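Local coordinates for protein deoxyribodipyrimidine photo-lyase (Oryza sativa Japonica Group, PDB 3UMV) that uses light of 300-600 nm and a bound FAD to split cyclobutane pyrimidine dimers in UV-damaged DNA back into two pyrimidines, at residues Gly91-Leu94 and Arg95-Arg99; Ala248-Glu251 and Ala252-Ser256; Pro286-Phe290 and Gly291-Ala295. All blocks are in the same frame, centred on the assembly; numbering follows the deposited sequence. Where two conformers were deposited one is given.

Interaction 1. Residues Gly91-Leu94 and Arg95-Arg99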
loop_
_atom_site.group_PDB
_atom_site.type_symbol
_atom_site.label_atom_id
_atom_site.label_comp_id
_atom_site.label_asym_id
_atom_site.label_seq_id
_atom_site.Cartn_x
_atom_site.Cartn_y
_atom_site.Cartn_z
ATOM N N GLY A 91 -14.159 3.217 -4.372
ATOM C CA GLY A 91 -15.295 2.673 -3.659
ATOM C C GLY A 91 -14.841 2.012 -2.371
ATOM O O GLY A 91 -15.459 2.183 -1.321
ATOM N N PHE A 92 -13.752 1.262 -2.457
ATOM C CA PHE A 92 -13.178 0.576 -1.297
ATOM C C PHE A 92 -12.709 1.581 -0.235
ATOM O O PHE A 92 -12.965 1.408 0.963
ATOM C CB PHE A 92 -12.009 -0.311 -1.739
ATOM C CG PHE A 92 -11.671 -1.425 -0.768
ATOM C CD1 PHE A 92 -12.341 -2.637 -0.824
ATOM C CD2 PHE A 92 -10.664 -1.260 0.188
ATOM C CE1 PHE A 92 -12.038 -3.662 0.060
ATOM C CE2 PHE A 92 -10.344 -2.272 1.061
ATOM C CZ PHE A 92 -11.027 -3.487 1.003
ATOM N N LEU A 93 -12.005 2.623 -0.667
ATOM C CA LEU A 93 -11.501 3.621 0.264
ATOM C C LEU A 93 -12.675 4.304 0.957
ATOM O O LEU A 93 -12.701 4.415 2.181
ATOM C CB LEU A 93 -10.641 4.664 -0.465
ATOM C CG LEU A 93 -10.063 5.807 0.381
ATOM C CD1 LEU A 93 -8.860 6.380 -0.323
ATOM C CD2 LEU A 93 -11.100 6.892 0.643
ATOM N N LEU A 94 -13.644 4.761 0.177
ATOM C CA LEU A 94 -14.735 5.543 0.762
ATOM C C LEU A 94 -15.659 4.722 1.655
ATOM O O LEU A 94 -16.122 5.214 2.688
ATOM C CB LEU A 94 -15.537 6.287 -0.311
ATOM C CG LEU A 94 -14.805 7.474 -0.941
ATOM C CD1 LEU A 94 -15.544 7.905 -2.199
ATOM C CD2 LEU A 94 -14.675 8.640 0.046
ATOM N N ARG A 95 -15.966 3.490 1.254
ATOM C CA ARG A 95 -16.790 2.649 2.114
ATOM C C ARG A 95 -16.042 2.333 3.413
ATOM O O ARG A 95 -16.652 2.240 4.471
ATOM C CB ARG A 95 -17.227 1.372 1.384
ATOM C CG ARG A 95 -18.000 1.660 0.109
ATOM C CD ARG A 95 -18.687 0.422 -0.454
ATOM N NE ARG A 95 -19.220 0.691 -1.787
ATOM C CZ ARG A 95 -20.382 1.295 -2.030
ATOM N NH1 ARG A 95 -21.163 1.692 -1.032
ATOM N NH2 ARG A 95 -20.765 1.504 -3.282
ATOM N N GLY A 96 -14.720 2.193 3.326
ATOM C CA GLY A 96 -13.897 2.043 4.524
ATOM C C GLY A 96 -13.925 3.267 5.431
ATOM O O GLY A 96 -14.005 3.148 6.663
ATOM N N LEU A 97 -13.877 4.452 4.823
ATOM C CA LEU A 97 -13.888 5.702 5.573
ATOM C C LEU A 97 -15.252 5.972 6.199
ATOM O O LEU A 97 -15.337 6.577 7.260
ATOM C CB LEU A 97 -13.485 6.878 4.684
ATOM C CG LEU A 97 -12.012 7.205 4.480
ATOM C CD1 LEU A 97 -11.898 8.605 3.881
ATOM C CD2 LEU A 97 -11.262 7.114 5.797
ATOM N N ARG A 98 -16.315 5.511 5.544
ATOM C CA ARG A 98 -17.661 5.627 6.103
ATOM C C ARG A 98 -17.752 4.891 7.443
ATOM O O ARG A 98 -18.344 5.397 8.400
ATOM C CB ARG A 98 -18.693 5.077 5.112
ATOM C CG ARG A 98 -20.105 4.999 5.638
ATOM C CD ARG A 98 -21.023 4.461 4.558
ATOM N NE ARG A 98 -22.382 4.947 4.715
ATOM C CZ ARG A 98 -23.288 4.870 3.751
ATOM N NH1 ARG A 98 -24.518 5.339 3.940
ATOM N NH2 ARG A 98 -22.944 4.324 2.589
ATOM N N ARG A 99 -17.170 3.696 7.493
ATOM C CA ARG A 99 -17.116 2.898 8.714
ATOM C C ARG A 99 -16.280 3.595 9.780
ATOM O O ARG A 99 -16.676 3.683 10.945
ATOM C CB ARG A 99 -16.524 1.515 8.417
ATOM C CG ARG A 99 -17.395 0.624 7.537
ATOM C CD ARG A 99 -18.738 0.354 8.197
ATOM N NE ARG A 99 -18.567 -0.104 9.572
ATOM C CZ ARG A 99 -18.487 -1.378 9.939
ATOM N NH1 ARG A 99 -18.566 -2.341 9.032
ATOM N NH2 ARG A 99 -18.326 -1.687 11.217
#
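Leu93 and Leu97, one helical turn apart, lie side by side and point the same way, and the methyl CD2 of Leu93 rests against CD1 of Leu97 at 3.7 Å. The first torsion of Leu93 sets its CG anti to the backbone N (chi1 179°), which lets the end of the side chain approach Leu97 although its CB starts out in the other direction. Beneath this pair the backbone N of Leu97 donates to Leu93 O over 2.9 Å, in the carbonyl plane. The same i to i+4 bond recurs from Gly96 to Phe92, from Arg98 to Leu94 and from Arg95 to Gly91, the last being the straightest, with an N-H...O angle of 164°.

Gly91 O also meets the aliphatic root of Arg95, whose CG lies 3.0 Å away. From there the arginine chain runs extended from CG to NE, carrying the guanidinium away from the helix to a salt bridge with Glu238. Arg98 likewise sends its extended chain outward, to Asp223, so both charges find their mates outside the helix. Leu94 packs on Ile226 and Val229 of helix 222-231, and Arg95 also touches Ile226. On another side Phe92 meets the ring of Phe290 and touches Tyr287, both of helix 285-290, while Leu93 lies against Phe290 and lines a pocket holding a bound urea.

Buried leucines and Phe92 take the sides turned to the protein interior, while Arg95 and Arg98 carry their charged ends to acidic partners. This is helix 87-106, the crossover of the beta-alpha-beta unit between the parallel strands 70-75 and 111-114 in the photolyase/cryptochrome alpha/beta domain.

Interaction 2. Residues Ala248-Glu251 and Ala252-Ser256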
loop_
_atom_site.group_PDB
_atom_site.type_symbol
_atom_site.label_atom_id
_atom_site.label_comp_id
_atom_site.label_asym_id
_atom_site.label_seq_id
_atom_site.Cartn_x
_atom_site.Cartn_y
_atom_site.Cartn_z
ATOM N N ALA A 248 -13.588 -5.572 9.143
ATOM C CA ALA A 248 -13.416 -6.671 8.197
ATOM C C ALA A 248 -11.955 -7.101 8.093
ATOM O O ALA A 248 -11.666 -8.268 7.821
ATOM C CB ALA A 248 -13.954 -6.290 6.819
ATOM N N ALA A 249 -11.036 -6.156 8.305
ATOM C CA ALA A 249 -9.602 -6.448 8.189
ATOM C C ALA A 249 -9.130 -7.373 9.312
ATOM O O ALA A 249 -8.388 -8.333 9.086
ATOM C CB ALA A 249 -8.774 -5.139 8.184
ATOM N N ILE A 250 -9.557 -7.073 10.528
ATOM C CA ILE A 250 -9.196 -7.900 11.671
ATOM C C ILE A 250 -9.808 -9.282 11.525
ATOM O O ILE A 250 -9.174 -10.278 11.866
ATOM C CB ILE A 250 -9.592 -7.230 12.996
ATOM C CG1 ILE A 250 -8.836 -5.910 13.136
ATOM C CG2 ILE A 250 -9.297 -8.149 14.178
ATOM C CD1 ILE A 250 -9.464 -4.943 14.114
ATOM N N GLU A 251 -11.028 -9.344 10.994
ATOM C CA GLU A 251 -11.668 -10.632 10.723
ATOM C C GLU A 251 -10.863 -11.458 9.710
ATOM O O GLU A 251 -10.756 -12.678 9.852
ATOM C CB GLU A 251 -13.115 -10.429 10.257
ATOM C CG GLU A 251 -13.880 -11.716 9.942
ATOM C CD GLU A 251 -14.309 -12.481 11.189
ATOM O OE1 GLU A 251 -14.652 -13.678 11.058
ATOM O OE2 GLU A 251 -14.309 -11.888 12.293
ATOM N N ALA A 252 -10.289 -10.795 8.699
ATOM C CA ALA A 252 -9.467 -11.483 7.699
ATOM C C ALA A 252 -8.189 -12.037 8.324
ATOM O O ALA A 252 -7.702 -13.105 7.945
ATOM C CB ALA A 252 -9.115 -10.543 6.548
ATOM N N LEU A 253 -7.639 -11.297 9.275
ATOM C CA LEU A 253 -6.447 -11.739 9.986
ATOM C C LEU A 253 -6.758 -12.807 11.034
ATOM O O LEU A 253 -6.098 -13.840 11.065
ATOM C CB LEU A 253 -5.752 -10.553 10.662
ATOM C CG LEU A 253 -4.455 -10.882 11.406
ATOM C CD1 LEU A 253 -3.336 -11.171 10.424
ATOM C CD2 LEU A 253 -4.061 -9.755 12.357
ATOM N N LEU A 254 -7.765 -12.557 11.873
ATOM C CA LEU A 254 -7.950 -13.312 13.128
ATOM C C LEU A 254 -9.305 -13.991 13.308
ATOM O O LEU A 254 -9.544 -14.624 14.337
ATOM C CB LEU A 254 -7.735 -12.397 14.339
ATOM C CG LEU A 254 -6.377 -11.763 14.626
ATOM C CD1 LEU A 254 -6.492 -10.814 15.804
ATOM C CD2 LEU A 254 -5.328 -12.827 14.886
ATOM N N GLY A 255 -10.197 -13.854 12.335
ATOM C CA GLY A 255 -11.538 -14.397 12.459
ATOM C C GLY A 255 -11.556 -15.877 12.797
ATOM O O GLY A 255 -10.774 -16.651 12.261
ATOM N N SER A 256 -12.458 -16.277 13.683
ATOM C CA SER A 256 -12.508 -17.665 14.120
ATOM C C SER A 256 -12.852 -18.612 12.977
ATOM O O SER A 256 -12.327 -19.721 12.901
ATOM C CB SER A 256 -13.510 -17.834 15.267
ATOM O OG SER A 256 -14.824 -17.523 14.843
HETATM O O HOH W 1 -14.078 -14.107 14.469
HETATM O O HOH W 2 -15.337 -15.775 12.689
#
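Glu251 and Ser256 are joined through two waters. Water 1 donates to Glu251 OE2 and accepts from the backbone N of Ser256, 2.8 Å from it. Water 2 donates to Glu251 OE1 over 2.7 Å and is also hydrogen-bonded to Ser256 OG. Each carboxylate oxygen therefore has its own water, and the two bridges probably restrict how the group turns. A bend at chi2 (75°) brings the carboxylate over Gly255, whose CA is 3.5 Å from Glu251 OE1, at a place where a side chain on Gly255 would meet that oxygen in this conformation of Glu251.

The backbone bonds follow the i to i+4 pattern to the end of helix 246-254. Leu254 N makes a short bond of 2.7 Å to Ile250 O, nearly along the C=O axis. One residue later Gly255 N still reaches Glu251 O at 2.8 Å, but it comes from above the carbonyl plane, with a C=O...N angle of only 122°. This distortion accompanies the C-terminal end of the helix, for Gly255 is the first residue to leave helical geometry, and its carbonyl is taken by Thr262 OG1.

Apolar contacts within the turn are slighter: Ile250 CG2 meets Leu254 CD1 at 4.2 Å as the two side chains cross obliquely. Ala248, Ala249 and Ala252 instead present their methyls to Tyr287, and Leu253 packs on Leu284, a residue of the FAD-binding site.

Interaction 3. Residues Pro286-Phe290 and Gly291-Ala295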
loop_
_atom_site.group_PDB
_atom_site.type_symbol
_atom_site.label_atom_id
_atom_site.label_comp_id
_atom_site.label_asym_id
_atom_site.label_seq_id
_atom_site.Cartn_x
_atom_site.Cartn_y
_atom_site.Cartn_z
ATOM N N PRO A 286 -5.172 -5.784 0.461
ATOM C CA PRO A 286 -6.114 -4.668 0.274
ATOM C C PRO A 286 -6.180 -3.795 1.529
ATOM O O PRO A 286 -6.061 -2.571 1.485
ATOM C CB PRO A 286 -7.452 -5.368 0.036
ATOM C CG PRO A 286 -7.088 -6.749 -0.440
ATOM C CD PRO A 286 -5.801 -7.103 0.238
ATOM N N TYR A 287 -6.331 -4.458 2.670
ATOM C CA TYR A 287 -6.380 -3.792 3.962
ATOM C C TYR A 287 -5.085 -3.056 4.329
ATOM O O TYR A 287 -5.123 -1.939 4.830
ATOM C CB TYR A 287 -6.734 -4.823 5.027
ATOM C CG TYR A 287 -8.053 -5.512 4.745
ATOM C CD1 TYR A 287 -8.114 -6.882 4.471
ATOM C CD2 TYR A 287 -9.245 -4.805 4.794
ATOM C CE1 TYR A 287 -9.336 -7.510 4.214
ATOM C CE2 TYR A 287 -10.457 -5.425 4.545
ATOM C CZ TYR A 287 -10.503 -6.772 4.273
ATOM O OH TYR A 287 -11.723 -7.367 4.039
ATOM N N LEU A 288 -3.943 -3.671 4.055
ATOM C CA LEU A 288 -2.659 -3.064 4.368
ATOM C C LEU A 288 -2.429 -1.845 3.486
ATOM O O LEU A 288 -1.920 -0.820 3.952
ATOM C CB LEU A 288 -1.527 -4.086 4.167
ATOM C CG LEU A 288 -1.481 -5.213 5.207
ATOM C CD1 LEU A 288 -0.415 -6.225 4.826
ATOM C CD2 LEU A 288 -1.234 -4.684 6.599
ATOM N N HIS A 289 -2.824 -1.937 2.214
ATOM C CA HIS A 289 -2.649 -0.790 1.339
ATOM C C HIS A 289 -3.349 0.484 1.830
ATOM O O HIS A 289 -2.771 1.576 1.802
ATOM C CB HIS A 289 -3.121 -1.064 -0.084
ATOM C CG HIS A 289 -3.066 0.156 -0.931
ATOM N ND1 HIS A 289 -4.173 0.935 -1.193
ATOM C CD2 HIS A 289 -2.012 0.802 -1.478
ATOM C CE1 HIS A 289 -3.807 1.987 -1.905
ATOM N NE2 HIS A 289 -2.500 1.926 -2.093
ATOM N N PHE A 290 -4.595 0.335 2.258
ATOM C CA PHE A 290 -5.390 1.465 2.702
ATOM C C PHE A 290 -5.163 1.731 4.189
ATOM O O PHE A 290 -5.728 2.659 4.749
ATOM C CB PHE A 290 -6.870 1.210 2.413
ATOM C CG PHE A 290 -7.210 1.249 0.953
ATOM C CD1 PHE A 290 -7.276 2.458 0.282
ATOM C CD2 PHE A 290 -7.454 0.077 0.246
ATOM C CE1 PHE A 290 -7.588 2.504 -1.070
ATOM C CE2 PHE A 290 -7.768 0.113 -1.105
ATOM C CZ PHE A 290 -7.844 1.330 -1.765
ATOM N N GLY A 291 -4.319 0.924 4.820
ATOM C CA GLY A 291 -4.075 1.072 6.245
ATOM C C GLY A 291 -5.280 0.758 7.117
ATOM O O GLY A 291 -5.367 1.258 8.251
ATOM N N HIS A 292 -6.195 -0.079 6.629
ATOM C CA HIS A 292 -7.328 -0.529 7.453
ATOM C C HIS A 292 -6.846 -1.397 8.606
ATOM O O HIS A 292 -7.527 -1.538 9.636
ATOM C CB HIS A 292 -8.324 -1.356 6.644
ATOM C CG HIS A 292 -9.016 -0.600 5.560
ATOM N ND1 HIS A 292 -9.128 0.776 5.548
ATOM C CD2 HIS A 292 -9.660 -1.039 4.454
ATOM C CE1 HIS A 292 -9.777 1.148 4.464
ATOM N NE2 HIS A 292 -10.133 0.066 3.794
ATOM N N ILE A 293 -5.674 -1.987 8.426
ATOM C CA ILE A 293 -5.064 -2.774 9.480
ATOM C C ILE A 293 -3.590 -2.454 9.501
ATOM O O ILE A 293 -2.964 -2.240 8.458
ATOM C CB ILE A 293 -5.291 -4.299 9.306
ATOM C CG1 ILE A 293 -4.968 -5.033 10.607
ATOM C CG2 ILE A 293 -4.470 -4.836 8.144
ATOM C CD1 ILE A 293 -5.445 -6.477 10.612
ATOM N N SER A 294 -3.047 -2.372 10.708
ATOM C CA SER A 294 -1.637 -2.070 10.908
ATOM C C SER A 294 -0.778 -3.288 10.543
ATOM O O SER A 294 -1.082 -4.409 10.957
ATOM C CB SER A 294 -1.439 -1.711 12.388
ATOM O OG SER A 294 -0.088 -1.868 12.781
ATOM N N ALA A 295 0.293 -3.093 9.780
ATOM C CA ALA A 295 1.196 -4.213 9.488
ATOM C C ALA A 295 1.851 -4.716 10.776
ATOM O O ALA A 295 2.115 -5.908 10.907
ATOM C CB ALA A 295 2.260 -3.817 8.495
HETATM O O HOH W 3 -1.339 -0.803 6.797
#
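Leu288 O is gripped twice: water 3 donates to it over 2.9 Å, and the backbone N of Gly291 makes a weak bond to it. The same water donates to Ile293 O, tying the last helical turn to the outgoing chain. With His292 N bonded to Tyr287 O at 2.8 Å and Gly291 at positive phi (66°), this is a Schellman motif, closing helix 285-290 before the chain turns toward helix 295-305.

The His292 ring folds back on that turn. Phe290 CB sits over one of its faces, 3.7 Å from the ring centroid, a CH-pi contact, whereas the Phe290 and His292 rings run nearly parallel but slid apart, with little overlap. Tyr287 CD2 meets the imidazole edge in plane, 3.8 Å from His292 CD2, the two side chains crossing at about a right angle. With an alanine in place of His292, Phe290 CB would probably lose the ring face it sits over, the Tyr287 edge would keep at most the contact with CB, and Gln48 O would be left without its weak bond from ND1.

Leu288, in the FAD pocket, touches the cofactor. With its CG anti to the carbonyl carbon (chi1 -71°), the branch ends nearer the outgoing chain than CB does. Leu288 CD2 packs on Ile293 CG2 at 3.6 Å and, more loosely, on CB of Ala295, the first residue of helix 295-305, at 4.1 Å.

All three are local contacts along a helix or at its end, yet their surroundings differ. Interactions 1 and 3 are buried; interaction 2 is only partly so. Near the surface, in interaction 2, waters bridge a side-chain carboxylate, whereas in buried interaction 3 a water joins two backbone carbonyls. Interaction 1 lies mid-helix, with its charged ends paired elsewhere, while the other two close helices, one with a glycine that leaves helical geometry at negative phi and the other with a glycine at positive phi. Interaction 3 stands between its neighbours: Phe92 CE2 packs on His292 NE2 at 3.6 Å, and Ala249 CB on Ile293 CB at 3.8 Å. Interactions 1 and 2 do not touch, their nearest atoms being about 6 Å apart.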